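Local coordinates for rutinosidase (Aspergillus niger, PDB 6I1A), which hydrolyses glycosidic bonds as a secreted rutinosidase of glycosyl hydrolase family 5 and may also act as a transglycosylase, at residues S276-A288 against R319-F331. Numbering follows the deposited sequence.
Sequences SSENLPEYILADA and RNVLAGLETWSSF. With EDO (1,2-ethanediol), chain S; EDO (1,2-ethanediol), chain Q.
R319 sets out with CG anti to its backbone N (chi1 173°) and then bends at chi2 and chi3, which carries its guanidinium to the turn leading into helix 280-290. There NH1 and NH2 both grip E278 O, NH2 at 3.0 Å, while E278, its own chain folded at chi2, adds a salt bridge from OE2 to NH2. P281 presents CG over one guanidinium face, toward its rim; proline suits this first turn of a helix, where no amide hydrogen is needed. N320 ND2 donates to S277 O (3.1 Å) with that oxygen in its amide plane, and N320 OD1 takes a hydrogen bond from R319 NH1, fixing which way the amide faces.

Further along, I284 is a knob among N320, G324, T327 and W328. Its CD1 lies 4.0 Å from G324 CA, where glycine, having no side chain, lets the methyl come close to the backbone, and CG2 makes a CH-pi contact over the six-membered ring of W328. T327 OG1 donates to A323 O within its own helix, and a water links T327 OG1 to P281 O. T327 CG2 meets A288 CB at a tight 3.4 Å, in a place suited to alanine. F331 closes the outer side against L285 and A288.

Segments 280-288 and 319-331 run nearly parallel (14°) as neighbours on the outside of the TIM barrel, and W328 reaches W304 and H267 beneath. A salt bridge and N-H...O=C hydrogen bonds therefore fasten their N-terminal ends, whereas apolar fit, with one water-bridged hydroxyl, joins the rest.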
ATOM      1  N   SER A 276      -8.383   8.830   8.375  1.00 13.49           N
ATOM      2  CA  SER A 276      -9.445   9.513   9.121  1.00 13.68           C
ATOM      3  C   SER A 276      -9.798  10.808   8.410  1.00 13.62           C
ATOM      4  O   SER A 276      -9.032  11.293   7.555  1.00 13.33           O
ATOM      5  CB  SER A 276      -8.973   9.818  10.546  1.00 14.73           C
ATOM      6  OG  SER A 276      -7.908  10.752  10.504  1.00 15.60           O
ATOM      7  N   SER A 277     -10.879  11.487   8.829  1.00 14.15           N
ATOM      8  CA  SER A 277     -11.098  12.831   8.283  1.00 14.71           C
ATOM      9  C   SER A 277      -9.945  13.774   8.639  1.00 14.65           C
ATOM     10  O   SER A 277      -9.570  14.625   7.838  1.00 14.75           O
ATOM     11  CB  SER A 277     -12.400  13.413   8.651  1.00 14.91           C
ATOM     12  OG  SER A 277     -13.494  12.626   8.185  1.00 15.36           O
ATOM     13  N   GLU A 278      -9.397  13.631   9.857  1.00 15.51           N
ATOM     14  CA  GLU A 278      -8.331  14.535  10.314  1.00 15.71           C
ATOM     15  C   GLU A 278      -7.086  14.369   9.462  1.00 14.85           C
ATOM     16  O   GLU A 278      -6.461  15.387   9.123  1.00 15.42           O
ATOM     17  CB  GLU A 278      -8.007  14.262  11.787  1.00 19.49           C
ATOM     18  CG  GLU A 278      -6.953  15.210  12.347  1.00 25.45           C
ATOM     19  CD  GLU A 278      -7.393  16.671  12.299  1.00 31.74           C
ATOM     20  OE1 GLU A 278      -8.549  16.902  12.627  1.00 39.51           O
ATOM     21  OE2 GLU A 278      -6.625  17.552  11.799  1.00 48.62           O
ATOM     22  N   ASN A 279      -6.688  13.133   9.139  1.00 13.61           N
ATOM     23  CA  ASN A 279      -5.405  12.889   8.454  1.00 14.75           C
ATOM     24  C   ASN A 279      -5.577  12.739   6.938  1.00 13.51           C
ATOM     25  O   ASN A 279      -4.555  12.517   6.242  1.00 14.28           O
ATOM     26  CB  ASN A 279      -4.662  11.690   9.057  1.00 15.54           C
ATOM     27  CG  ASN A 279      -5.272  10.359   8.777  1.00 15.45           C
ATOM     28  OD1 ASN A 279      -6.023  10.196   7.800  1.00 14.43           O
ATOM     29  ND2 ASN A 279      -4.965   9.370   9.602  1.00 16.11           N
ATOM     30  N   LEU A 280      -6.810  12.898   6.440  1.00 13.37           N
ATOM     31  CA  LEU A 280      -7.051  12.599   5.001  1.00 12.88           C
ATOM     32  C   LEU A 280      -6.101  13.387   4.130  1.00 13.55           C
ATOM     33  O   LEU A 280      -5.622  12.860   3.117  1.00 13.60           O
ATOM     34  CB  LEU A 280      -8.495  12.903   4.654  1.00 12.68           C
ATOM     35  CG  LEU A 280      -8.913  12.280   3.315  1.00 13.43           C
ATOM     36  CD1 LEU A 280      -9.170  10.804   3.472  1.00 15.50           C
ATOM     37  CD2 LEU A 280     -10.116  12.975   2.733  1.00 12.82           C
ATOM     38  N   PRO A 281      -5.807  14.693   4.342  1.00 12.71           N
ATOM     39  CA  PRO A 281      -4.910  15.394   3.426  1.00 13.86           C
ATOM     40  C   PRO A 281      -3.518  14.768   3.300  1.00 12.79           C
ATOM     41  O   PRO A 281      -2.863  14.956   2.263  1.00 13.90           O
ATOM     42  CB  PRO A 281      -4.871  16.845   3.967  1.00 14.96           C
ATOM     43  CG  PRO A 281      -6.178  16.937   4.746  1.00 13.98           C
ATOM     44  CD  PRO A 281      -6.382  15.583   5.377  1.00 13.71           C
ATOM     45  N   GLU A 282      -3.053  14.084   4.350  1.00 13.38           N
ATOM     46  CA  GLU A 282      -1.782  13.343   4.319  1.00 14.05           C
ATOM     47  C   GLU A 282      -1.858  12.190   3.331  1.00 13.01           C
ATOM     48  O   GLU A 282      -0.892  11.980   2.549  1.00 14.46           O
ATOM     49  CB  GLU A 282      -1.405  12.835   5.708  1.00 16.12           C
ATOM     50  CG  GLU A 282      -1.148  13.948   6.691  1.00 19.54           C
ATOM     51  CD  GLU A 282      -1.138  13.478   8.141  1.00 27.94           C
ATOM     52  OE1 GLU A 282      -0.888  12.323   8.397  1.00 25.29           O
ATOM     53  OE2 GLU A 282      -1.541  14.287   8.995  1.00 38.32           O
ATOM     54  N   TYR A 283      -2.957  11.497   3.338  1.00 13.16           N
ATOM     55  CA  TYR A 283      -3.166  10.337   2.414  1.00 12.95           C
ATOM     56  C   TYR A 283      -3.321  10.849   0.984  1.00 11.87           C
ATOM     57  O   TYR A 283      -2.811  10.240   0.000  1.00 11.71           O
ATOM     58  CB  TYR A 283      -4.358   9.491   2.835  1.00 13.96           C
ATOM     59  CG  TYR A 283      -4.055   8.548   3.971  1.00 12.82           C
ATOM     60  CD1 TYR A 283      -4.144   8.940   5.290  1.00 15.43           C
ATOM     61  CD2 TYR A 283      -3.623   7.269   3.712  1.00 14.82           C
ATOM     62  CE1 TYR A 283      -3.784   8.105   6.327  1.00 15.68           C
ATOM     63  CE2 TYR A 283      -3.304   6.393   4.747  1.00 15.00           C
ATOM     64  CZ  TYR A 283      -3.419   6.804   6.059  1.00 16.05           C
ATOM     65  OH  TYR A 283      -3.038   5.980   7.114  1.00 16.72           O
ATOM     66  N   ILE A 284      -4.031  11.963   0.804  1.00 11.96           N
ATOM     67  CA  ILE A 284      -4.177  12.589  -0.528  1.00 12.40           C
ATOM     68  C   ILE A 284      -2.791  12.987  -1.050  1.00 11.71           C
ATOM     69  O   ILE A 284      -2.433  12.717  -2.227  1.00 11.94           O
ATOM     70  CB  ILE A 284      -5.144  13.790  -0.424  1.00 11.79           C
ATOM     71  CG1 ILE A 284      -6.583  13.294  -0.262  1.00 13.08           C
ATOM     72  CG2 ILE A 284      -5.055  14.748  -1.606  1.00 13.06           C
ATOM     73  CD1 ILE A 284      -7.580  14.366   0.154  1.00 13.80           C
ATOM     74  N   LEU A 285      -2.013  13.696  -0.217  1.00 12.51           N
ATOM     75  CA  LEU A 285      -0.688  14.130  -0.663  1.00 13.28           C
ATOM     76  C   LEU A 285       0.205  12.909  -0.958  1.00 12.28           C
ATOM     77  O   LEU A 285       0.958  12.953  -1.949  1.00 12.59           O
ATOM     78  CB  LEU A 285      -0.052  15.047   0.393  1.00 13.58           C
ATOM     79  CG  LEU A 285       1.332  15.612   0.044  1.00 16.08           C
ATOM     80  CD1 LEU A 285       1.255  16.435  -1.227  1.00 15.57           C
ATOM     81  CD2 LEU A 285       1.859  16.454   1.194  1.00 18.36           C
ATOM     82  N   ALA A 286       0.120  11.829  -0.199  1.00 12.56           N
ATOM     83  CA  ALA A 286       0.917  10.621  -0.456  1.00 12.44           C
ATOM     84  C   ALA A 286       0.600  10.058  -1.856  1.00 12.44           C
ATOM     85  O   ALA A 286       1.511   9.715  -2.658  1.00 13.02           O
ATOM     86  CB  ALA A 286       0.700   9.581   0.626  1.00 14.08           C
ATOM     87  N   ASP A 287      -0.673   9.988  -2.203  1.00 12.05           N
ATOM     88  CA  ASP A 287      -1.079   9.505  -3.523  1.00 12.82           C
ATOM     89  C   ASP A 287      -0.508  10.413  -4.589  1.00 13.26           C
ATOM     90  O   ASP A 287      -0.013   9.962  -5.632  1.00 13.86           O
ATOM     91  CB  ASP A 287      -2.607   9.423  -3.616  1.00 12.36           C
ATOM     92  CG  ASP A 287      -3.219   8.260  -2.864  1.00 13.90           C
ATOM     93  OD1 ASP A 287      -2.480   7.295  -2.508  1.00 14.57           O
ATOM     94  OD2 ASP A 287      -4.435   8.283  -2.665  1.00 13.23           O
ATOM     95  N   ALA A 288      -0.641  11.722  -4.417  1.00 12.70           N
ATOM     96  CA  ALA A 288      -0.176  12.636  -5.449  1.00 11.85           C
ATOM     97  C   ALA A 288       1.347  12.547  -5.612  1.00 12.82           C
ATOM     98  O   ALA A 288       1.889  12.625  -6.748  1.00 13.50           O
ATOM     99  CB  ALA A 288      -0.544  14.085  -5.152  1.00 13.05           C
ATOM    100  N   ARG A 319     -12.763  21.329   4.184  1.00 13.90           N
ATOM    101  CA  ARG A 319     -11.277  21.339   4.196  1.00 14.31           C
ATOM    102  C   ARG A 319     -10.744  20.178   3.343  1.00 12.96           C
ATOM    103  O   ARG A 319      -9.805  20.404   2.569  1.00 13.66           O
ATOM    104  CB  ARG A 319     -10.781  21.238   5.642  1.00 16.39           C
ATOM    105  CG  ARG A 319      -9.276  21.063   5.780  1.00 19.95           C
ATOM    106  CD  ARG A 319      -8.895  19.602   5.951  1.00 23.14           C
ATOM    107  NE  ARG A 319      -7.987  19.435   7.073  1.00 30.95           N
ATOM    108  CZ  ARG A 319      -7.791  18.310   7.742  1.00 26.38           C
ATOM    109  NH1 ARG A 319      -8.450  17.212   7.417  1.00 18.96           N
ATOM    110  NH2 ARG A 319      -6.932  18.289   8.744  1.00 33.58           N
ATOM    111  N   ASN A 320     -11.345  18.994   3.479  1.00 12.82           N
ATOM    112  CA  ASN A 320     -10.901  17.766   2.765  1.00 12.42           C
ATOM    113  C   ASN A 320     -11.161  17.872   1.256  1.00 12.45           C
ATOM    114  O   ASN A 320     -10.269  17.504   0.482  1.00 13.23           O
ATOM    115  CB  ASN A 320     -11.481  16.507   3.413  1.00 12.29           C
ATOM    116  CG  ASN A 320     -10.785  16.171   4.715  1.00 13.52           C
ATOM    117  OD1 ASN A 320      -9.639  16.552   4.919  1.00 14.86           O
ATOM    118  ND2 ASN A 320     -11.463  15.454   5.593  1.00 13.65           N
ATOM    119  N   VAL A 321     -12.347  18.325   0.853  1.00 12.81           N
ATOM    120  CA  VAL A 321     -12.622  18.465  -0.620  1.00 12.67           C
ATOM    121  C   VAL A 321     -11.664  19.471  -1.211  1.00 13.44           C
ATOM    122  O   VAL A 321     -11.053  19.232  -2.287  1.00 12.68           O
ATOM    123  CB  VAL A 321     -14.071  18.881  -0.926  1.00 15.32           C
ATOM    124  CG1 VAL A 321     -14.290  19.126  -2.418  1.00 20.56           C
ATOM    125  CG2 VAL A 321     -15.038  17.883  -0.445  1.00 17.04           C
ATOM    126  N   LEU A 322     -11.499  20.644  -0.571  1.00 12.34           N
ATOM    127  CA  LEU A 322     -10.608  21.668  -1.123  1.00 12.32           C
ATOM    128  C   LEU A 322      -9.155  21.202  -1.139  1.00 13.78           C
ATOM    129  O   LEU A 322      -8.429  21.495  -2.111  1.00 13.14           O
ATOM    130  CB  LEU A 322     -10.772  22.978  -0.340  1.00 14.26           C
ATOM    131  CG  LEU A 322     -12.144  23.636  -0.478  1.00 15.77           C
ATOM    132  CD1 LEU A 322     -12.164  24.913   0.365  1.00 17.47           C
ATOM    133  CD2 LEU A 322     -12.482  23.971  -1.901  1.00 17.82           C
ATOM    134  N   ALA A 323      -8.719  20.471  -0.102  1.00 13.10           N
ATOM    135  CA  ALA A 323      -7.351  19.929  -0.067  1.00 14.64           C
ATOM    136  C   ALA A 323      -7.119  19.002  -1.272  1.00 12.79           C
ATOM    137  O   ALA A 323      -6.087  19.037  -1.946  1.00 13.28           O
ATOM    138  CB  ALA A 323      -7.060  19.231   1.242  1.00 15.31           C
ATOM    139  N   GLY A 324      -8.067  18.130  -1.514  1.00 12.23           N
ATOM    140  CA  GLY A 324      -7.914  17.209  -2.638  1.00 12.07           C
ATOM    141  C   GLY A 324      -7.916  17.950  -3.939  1.00 13.17           C
ATOM    142  O   GLY A 324      -7.049  17.702  -4.819  1.00 12.48           O
ATOM    143  N   LEU A 325      -8.870  18.858  -4.187  1.00 11.87           N
ATOM    144  CA  LEU A 325      -8.896  19.591  -5.460  1.00 12.91           C
ATOM    145  C   LEU A 325      -7.548  20.273  -5.721  1.00 13.02           C
ATOM    146  O   LEU A 325      -6.974  20.203  -6.838  1.00 13.66           O
ATOM    147  CB  LEU A 325      -9.999  20.641  -5.468  1.00 12.87           C
ATOM    148  CG  LEU A 325     -11.400  20.072  -5.481  1.00 12.95           C
ATOM    149  CD1 LEU A 325     -12.427  21.201  -5.474  1.00 14.55           C
ATOM    150  CD2 LEU A 325     -11.699  19.229  -6.699  1.00 15.09           C
ATOM    151  N   GLU A 326      -7.020  20.931  -4.701  1.00 12.18           N
ATOM    152  CA  GLU A 326      -5.765  21.691  -4.852  0.50 13.96           C
ATOM    153  C   GLU A 326      -4.588  20.755  -5.168  1.00 12.05           C
ATOM    154  O   GLU A 326      -3.713  21.077  -6.007  1.00 14.37           O
ATOM    155  CB  GLU A 326      -5.423  22.515  -3.593  0.50 15.97           C
ATOM    156  CG  GLU A 326      -6.280  23.751  -3.405  0.50 17.92           C
ATOM    157  CD  GLU A 326      -6.064  24.437  -2.071  0.50 21.27           C
ATOM    158  OE1 GLU A 326      -7.007  25.178  -1.678  0.50 19.75           O
ATOM    159  OE2 GLU A 326      -5.027  24.085  -1.360  0.50 23.64           O
ATOM    160  N   THR A 327      -4.567  19.583  -4.531  1.00 12.33           N
ATOM    161  CA  THR A 327      -3.468  18.619  -4.695  1.00 11.96           C
ATOM    162  C   THR A 327      -3.536  18.034  -6.106  1.00 13.29           C
ATOM    163  O   THR A 327      -2.519  17.985  -6.778  1.00 13.09           O
ATOM    164  CB  THR A 327      -3.545  17.562  -3.619  1.00 14.05           C
ATOM    165  OG1 THR A 327      -3.500  18.140  -2.304  1.00 15.04           O
ATOM    166  CG2 THR A 327      -2.386  16.589  -3.748  1.00 14.83           C
ATOM    167  N   TRP A 328      -4.684  17.548  -6.502  1.00 12.28           N
ATOM    168  CA  TRP A 328      -4.756  16.895  -7.823  1.00 12.60           C
ATOM    169  C   TRP A 328      -4.468  17.877  -8.942  1.00 13.90           C
ATOM    170  O   TRP A 328      -3.968  17.442 -10.027  1.00 13.90           O
ATOM    171  CB  TRP A 328      -6.095  16.230  -8.058  1.00 12.11           C
ATOM    172  CG  TRP A 328      -6.598  15.306  -6.992  1.00 11.03           C
ATOM    173  CD1 TRP A 328      -7.847  15.308  -6.444  1.00 11.42           C
ATOM    174  CD2 TRP A 328      -5.873  14.300  -6.251  1.00 10.81           C
ATOM    175  NE1 TRP A 328      -7.974  14.352  -5.512  1.00 12.18           N
ATOM    176  CE2 TRP A 328      -6.787  13.682  -5.356  1.00 11.24           C
ATOM    177  CE3 TRP A 328      -4.588  13.779  -6.304  1.00 11.23           C
ATOM    178  CZ2 TRP A 328      -6.456  12.604  -4.526  1.00 11.53           C
ATOM    179  CZ3 TRP A 328      -4.250  12.726  -5.468  1.00 12.86           C
ATOM    180  CH2 TRP A 328      -5.155  12.142  -4.586  1.00 13.69           C
ATOM    181  N   SER A 329      -4.814  19.176  -8.800  1.00 13.60           N
ATOM    182  CA  SER A 329      -4.578  20.116  -9.918  0.50 14.30           C
ATOM    183  C   SER A 329      -3.134  20.656  -9.923  1.00 14.85           C
ATOM    184  O   SER A 329      -2.777  21.301 -10.951  1.00 17.94           O
ATOM    185  CB  SER A 329      -5.629  21.181  -9.927  0.50 16.60           C
ATOM    186  OG  SER A 329      -5.548  21.912  -8.740  0.50 17.39           O
ATOM    187  N   SER A 330      -2.395  20.427  -8.881  1.00 14.60           N
ATOM    188  CA  SER A 330      -0.974  20.853  -8.771  1.00 17.14           C
ATOM    189  C   SER A 330      -0.044  19.772  -9.290  1.00 16.02           C
ATOM    190  O   SER A 330       0.811  20.072 -10.138  1.00 17.06           O
ATOM    191  CB  SER A 330      -0.616  21.276  -7.417  1.00 19.65           C
ATOM    192  OG  SER A 330       0.675  21.869  -7.471  1.00 18.48           O
ATOM    193  N   PHE A 331      -0.267  18.538  -8.880  1.00 13.73           N
ATOM    194  CA  PHE A 331       0.641  17.427  -9.235  1.00 13.21           C
ATOM    195  C   PHE A 331       0.116  16.637 -10.433  1.00 14.75           C
ATOM    196  O   PHE A 331       0.881  15.717 -10.902  1.00 17.85           O
ATOM    197  CB  PHE A 331       0.853  16.513  -8.050  1.00 15.38           C
ATOM    198  CG  PHE A 331       1.549  17.228  -6.925  1.00 14.62           C
ATOM    199  CD1 PHE A 331       2.852  17.653  -7.071  1.00 16.60           C
ATOM    200  CD2 PHE A 331       0.902  17.446  -5.731  1.00 16.67           C
ATOM    201  CE1 PHE A 331       3.459  18.369  -6.047  1.00 17.72           C
ATOM    202  CE2 PHE A 331       1.528  18.139  -4.713  1.00 16.20           C
ATOM    203  CZ  PHE A 331       2.807  18.562  -4.874  1.00 17.30           C
TER
HETATM  204  C1  EDO S 417      -0.518   8.879   5.030  1.00 28.20           C
HETATM  205  O1  EDO S 417       0.683   8.660   4.302  1.00 36.35           O
HETATM  206  C2  EDO S 417      -0.279   8.997   6.473  1.00 28.74           C
HETATM  207  O2  EDO S 417       0.204  10.221   6.871  1.00 32.33           O
HETATM  208  C1  EDO Q 415       0.354  21.915  -3.957  0.70 25.25           C
HETATM  209  O1  EDO Q 415       0.436  22.831  -5.024  1.00 21.83           O
HETATM  210  C2  EDO Q 415      -1.007  21.547  -3.539  0.70 28.32           C
HETATM  211  O2  EDO Q 415      -1.633  22.653  -2.888  0.70 24.43           O
HETATM  212  O   HOH W   1      -3.543  17.223   0.523  1.00 26.32           O